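Local coordinates for protein putative alpha-L-fucosidase (Bacteroides thetaiotaomicron VPI-5482, PDB 3GZA) that probably hydrolyses alpha-L-fucosidic bonds, releasing L-fucose from glycans as a member of glycoside hydrolase family 29, at residues R112-V115 with N116-K120; E196-V199 with N200-P204. One frame throughout, in Å; residues are numbered along the deposited sequence.

Contact 1: R112-V115 with N116-K120; sequences RDFV and NSCRK
Arg119 reaches back along one helix to lie beside Val115, the two side chains side by side and pointing the same way. Its CB and CG pass the Val115 carbonyl oxygen, with CG 3.5 Å from Val115 O, and CD is still near that oxygen. CG lies anti to its own carbonyl carbon (chi1 -67°), and the chain runs extended from there to NE before the guanidinium turns back, bringing NH1 to 3.5 Å from Val115 CG2, an oblique approach to the guanidinium plane. The far end of the group is held from outside, NH2 donating to the backbone oxygens of Tyr173 and Asp175. One turn earlier, the aliphatic CG of Arg112 touches Asn116 ND2 at 3.8 Å. Guanidinium and amide are turned 47° apart, and a water links them: it accepts from Arg112 NH1 at 2.8 Å, in the guanidinium plane, and donates to Asn116 OD1 at 2.7 Å. Arg112 NH2 goes on to the Arg172 carbonyl oxygen. On the buried flank, Cys118 SG sits over one face of the Phe114 ring, 4.0 Å from its centroid and displaced toward the rim by CE2, a sulfur-aromatic contact; both residues touch Ala76 of strand 75-79. Beneath these pairs run regular i to i+4 backbone bonds, such as Cys118 N to Phe114 O at 2.9 Å. Ser117 OG bonds to Asp62 and Thr61. With Phe114, Val115 and Cys118 packed on strands 75-79 and 124-129, this is the helix of a beta-alpha-beta crossover in a TIM barrel.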
loop_
_atom_site.group_PDB
_atom_site.type_symbol
_atom_site.label_atom_id
_atom_site.label_comp_id
_atom_site.label_asym_id
_atom_site.label_seq_id
_atom_site.Cartn_x
_atom_site.Cartn_y
_atom_site.Cartn_z
ATOM N N ARG A 112 20.019 -0.612 0.598
ATOM C CA ARG A 112 21.217 0.026 0.048
ATOM C C ARG A 112 22.307 0.208 1.102
ATOM O O ARG A 112 23.474 -0.102 0.896
ATOM C CB ARG A 112 20.891 1.332 -0.610
ATOM C CG ARG A 112 22.130 1.834 -1.340
ATOM C CD ARG A 112 21.906 2.846 -2.399
ATOM N NE ARG A 112 20.855 2.505 -3.324
ATOM C CZ ARG A 112 20.963 1.598 -4.315
ATOM N NH1 ARG A 112 22.084 0.932 -4.523
ATOM N NH2 ARG A 112 19.929 1.396 -5.122
ATOM N N ASP A 113 21.914 0.761 2.244
ATOM C CA ASP A 113 22.865 0.934 3.340
ATOM C C ASP A 113 23.532 -0.426 3.603
ATOM O O ASP A 113 24.758 -0.537 3.726
ATOM C CB ASP A 113 22.144 1.344 4.610
ATOM C CG ASP A 113 21.746 2.803 4.678
ATOM O OD1 ASP A 113 21.716 3.527 3.675
ATOM O OD2 ASP A 113 21.429 3.195 5.817
ATOM N N PHE A 114 22.714 -1.459 3.680
ATOM C CA PHE A 114 23.150 -2.814 4.026
ATOM C C PHE A 114 24.089 -3.449 3.051
ATOM O O PHE A 114 25.168 -3.937 3.446
ATOM C CB PHE A 114 21.909 -3.692 4.178
ATOM C CG PHE A 114 22.205 -5.087 4.609
ATOM C CD1 PHE A 114 22.385 -5.374 5.922
ATOM C CD2 PHE A 114 22.274 -6.123 3.699
ATOM C CE1 PHE A 114 22.687 -6.652 6.337
ATOM C CE2 PHE A 114 22.532 -7.440 4.133
ATOM C CZ PHE A 114 22.741 -7.686 5.435
ATOM N N VAL A 115 23.761 -3.382 1.764
ATOM C CA VAL A 115 24.660 -3.995 0.798
ATOM C C VAL A 115 25.969 -3.219 0.733
ATOM O O VAL A 115 27.061 -3.804 0.603
ATOM C CB VAL A 115 24.047 -4.157 -0.605
ATOM C CG1 VAL A 115 22.781 -5.041 -0.588
ATOM C CG2 VAL A 115 23.767 -2.803 -1.251
ATOM N N ASN A 116 25.907 -1.891 0.910
ATOM C CA ASN A 116 27.108 -1.097 0.950
ATOM C C ASN A 116 28.007 -1.506 2.142
ATOM O O ASN A 116 29.229 -1.620 1.988
ATOM C CB ASN A 116 26.766 0.412 1.031
ATOM C CG ASN A 116 26.173 0.965 -0.272
ATOM O OD1 ASN A 116 26.181 0.311 -1.319
ATOM N ND2 ASN A 116 25.753 2.238 -0.222
ATOM N N SER A 117 27.384 -1.684 3.322
ATOM C CA SER A 117 28.108 -2.086 4.522
ATOM C C SER A 117 28.730 -3.439 4.322
ATOM O O SER A 117 29.878 -3.647 4.692
ATOM C CB SER A 117 27.193 -2.076 5.758
ATOM O OG SER A 117 26.767 -0.756 6.027
ATOM N N CYS A 118 27.993 -4.401 3.757
ATOM C CA CYS A 118 28.564 -5.734 3.502
ATOM C C CYS A 118 29.847 -5.599 2.715
ATOM O O CYS A 118 30.911 -6.097 3.090
ATOM C CB CYS A 118 27.580 -6.608 2.731
ATOM S SG CYS A 118 26.190 -7.179 3.769
ATOM N N ARG A 119 29.772 -4.904 1.584
ATOM C CA ARG A 119 30.920 -4.820 0.697
ATOM C C ARG A 119 32.087 -4.083 1.336
ATOM O O ARG A 119 33.258 -4.404 1.086
ATOM C CB ARG A 119 30.508 -4.188 -0.634
ATOM C CG ARG A 119 29.567 -5.089 -1.412
ATOM C CD ARG A 119 29.103 -4.535 -2.738
ATOM N NE ARG A 119 28.101 -5.449 -3.337
ATOM C CZ ARG A 119 26.825 -5.146 -3.609
ATOM N NH1 ARG A 119 26.312 -3.935 -3.379
ATOM N NH2 ARG A 119 26.061 -6.080 -4.131
ATOM N N LYS A 120 31.782 -3.082 2.148
ATOM C CA LYS A 120 32.818 -2.310 2.861
ATOM C C LYS A 120 33.715 -3.196 3.754
ATOM O O LYS A 120 34.937 -2.978 3.830
ATOM C CB LYS A 120 32.161 -1.213 3.705
ATOM C CG LYS A 120 33.114 -0.357 4.548
ATOM C CD LYS A 120 32.406 0.806 5.224
ATOM C CE LYS A 120 33.291 1.556 6.172
ATOM N NZ LYS A 120 32.488 2.654 6.794
HETATM O O HOH W 1 24.748 0.909 -3.546
#

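Contact 2: E196-V199 with N200-P204; sequences EPIV and NKYQP
Glu196 and Asn200 meet one turn apart on the short helix 196-202, which joins parallel strands 178-181 and 207-209 in a beta-alpha-beta crossover. Asn200 ND2 donates a weak bond to Glu196 OE2 at 3.4 Å, the amide and carboxylate planes standing 69° apart. With CG anti to the backbone N (chi1 -171°) and the chain extended beyond it, Glu196 carries its carboxylate across to the amide of Asn200. Both groups are positioned by Arg214, whose NH1 forms a salt bridge with Glu196 OE2 and a hydrogen bond with Asn200 OD1. Without the Asn200 amide, as with an alanine here, Arg214 is likely to lose one acceptor and Glu196 OE2 its weak donor, leaving the carboxylate freer to turn.

On another flank Ile198 CG2 comes in at the edge of the Tyr202 ring, in its plane, 3.9 Å from CD2. Residues of helix 148-171 back this pair: Val166 and Thr167 lie against Ile198, and Thr171 against Tyr202. Lys201 CG covers one face of the phenol from 3.9 Å above the plane.

The last turn is closed by Gln203, the first residue to leave helical geometry. Its amide is held from outside, OE1 accepting from Leu176 N and NE2 donating to the backbone oxygens of Cys170 and Gly174, while Gln203 N bonds to Val199 O at 2.8 Å with a bent N-H...O angle of 139°.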
loop_
_atom_site.group_PDB
_atom_site.type_symbol
_atom_site.label_atom_id
_atom_site.label_comp_id
_atom_site.label_asym_id
_atom_site.label_seq_id
_atom_site.Cartn_x
_atom_site.Cartn_y
_atom_site.Cartn_z
ATOM N N GLU A 196 12.392 -17.277 -10.983
ATOM C CA GLU A 196 13.655 -17.900 -11.311
ATOM C C GLU A 196 14.249 -17.260 -12.570
ATOM O O GLU A 196 15.457 -16.986 -12.594
ATOM C CB GLU A 196 13.543 -19.433 -11.445
ATOM C CG GLU A 196 14.898 -20.048 -11.558
ATOM C CD GLU A 196 14.903 -21.450 -12.128
ATOM O OE1 GLU A 196 13.829 -22.113 -12.232
ATOM O OE2 GLU A 196 16.025 -21.899 -12.491
ATOM N N PRO A 197 13.432 -16.973 -13.598
ATOM C CA PRO A 197 14.047 -16.335 -14.770
ATOM C C PRO A 197 14.612 -14.965 -14.507
ATOM O O PRO A 197 15.558 -14.554 -15.193
ATOM C CB PRO A 197 12.888 -16.213 -15.755
ATOM C CG PRO A 197 11.929 -17.249 -15.339
ATOM C CD PRO A 197 12.007 -17.303 -13.871
ATOM N N ILE A 198 14.012 -14.255 -13.568
ATOM C CA ILE A 198 14.488 -12.901 -13.194
ATOM C C ILE A 198 15.855 -13.014 -12.513
ATOM O O ILE A 198 16.803 -12.313 -12.874
ATOM C CB ILE A 198 13.494 -12.187 -12.285
ATOM C CG1 ILE A 198 12.174 -11.964 -12.989
ATOM C CG2 ILE A 198 14.043 -10.812 -11.816
ATOM C CD1 ILE A 198 11.097 -11.529 -12.001
ATOM N N VAL A 199 15.963 -13.941 -11.578
ATOM C CA VAL A 199 17.223 -14.152 -10.861
ATOM C C VAL A 199 18.264 -14.670 -11.867
ATOM O O VAL A 199 19.423 -14.208 -11.906
ATOM C CB VAL A 199 17.030 -15.066 -9.646
ATOM C CG1 VAL A 199 18.421 -15.358 -8.988
ATOM C CG2 VAL A 199 16.047 -14.459 -8.664
ATOM N N ASN A 200 17.880 -15.545 -12.791
ATOM C CA ASN A 200 18.866 -16.048 -13.738
ATOM C C ASN A 200 19.398 -14.971 -14.663
ATOM O O ASN A 200 20.566 -14.952 -15.004
ATOM C CB ASN A 200 18.261 -17.159 -14.600
ATOM C CG ASN A 200 18.211 -18.495 -13.889
ATOM O OD1 ASN A 200 18.995 -18.742 -12.942
ATOM N ND2 ASN A 200 17.326 -19.386 -14.366
ATOM N N LYS A 201 18.521 -14.075 -15.087
ATOM C CA LYS A 201 18.935 -13.030 -15.999
ATOM C C LYS A 201 19.819 -11.988 -15.339
ATOM O O LYS A 201 20.883 -11.625 -15.878
ATOM C CB LYS A 201 17.710 -12.343 -16.573
ATOM C CG LYS A 201 18.021 -11.210 -17.529
ATOM C CD LYS A 201 16.792 -10.654 -18.168
ATOM C CE LYS A 201 17.143 -9.561 -19.190
ATOM N NZ LYS A 201 15.907 -9.017 -19.821
ATOM N N TYR A 202 19.362 -11.469 -14.219
ATOM C CA TYR A 202 20.052 -10.342 -13.589
ATOM C C TYR A 202 21.091 -10.714 -12.564
ATOM O O TYR A 202 21.963 -9.922 -12.279
ATOM C CB TYR A 202 19.032 -9.397 -12.987
ATOM C CG TYR A 202 18.128 -8.813 -14.033
ATOM C CD1 TYR A 202 18.626 -7.948 -15.008
ATOM C CD2 TYR A 202 16.786 -9.130 -14.070
ATOM C CE1 TYR A 202 17.780 -7.417 -16.004
ATOM C CE2 TYR A 202 15.959 -8.607 -15.057
ATOM C CZ TYR A 202 16.465 -7.760 -16.002
ATOM O OH TYR A 202 15.614 -7.245 -16.926
ATOM N N GLN A 203 20.989 -11.931 -12.031
ATOM C CA GLN A 203 21.848 -12.406 -10.970
ATOM C C GLN A 203 22.308 -13.843 -11.247
ATOM O O GLN A 203 22.080 -14.734 -10.404
ATOM C CB GLN A 203 21.083 -12.325 -9.656
ATOM C CG GLN A 203 20.795 -10.918 -9.145
ATOM C CD GLN A 203 21.994 -10.193 -8.640
ATOM O OE1 GLN A 203 22.955 -10.802 -8.166
ATOM N NE2 GLN A 203 21.942 -8.873 -8.692
ATOM N N PRO A 204 22.980 -14.070 -12.375
ATOM C CA PRO A 204 23.375 -15.413 -12.763
ATOM C C PRO A 204 24.274 -16.166 -11.768
ATOM O O PRO A 204 24.317 -17.388 -11.832
ATOM C CB PRO A 204 24.071 -15.212 -14.124
ATOM C CG PRO A 204 24.521 -13.830 -14.061
ATOM C CD PRO A 204 23.424 -13.104 -13.387
#

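In the fold
Contact 1 precedes contact 2 along the chain, and their centres are 21 Å apart; the nearest atoms remain about 7 Å from each other, without touching. Both belong to the barrel region assigned to the alpha-L-fucosidase family, each on a helix packed outside the same curled sheet. Helix 110-121 of contact 1 connects strands 75-79 and 124-129, and helix 196-202 of contact 2 connects strands 178-181 and 207-209. Helix 148-171 comes between them in sequence, and the segment following it, 172-176, supplies backbone partners to both contacts. The two contacts thus belong to two separate parts of the layer of helices wrapped around a probable catalytic barrel.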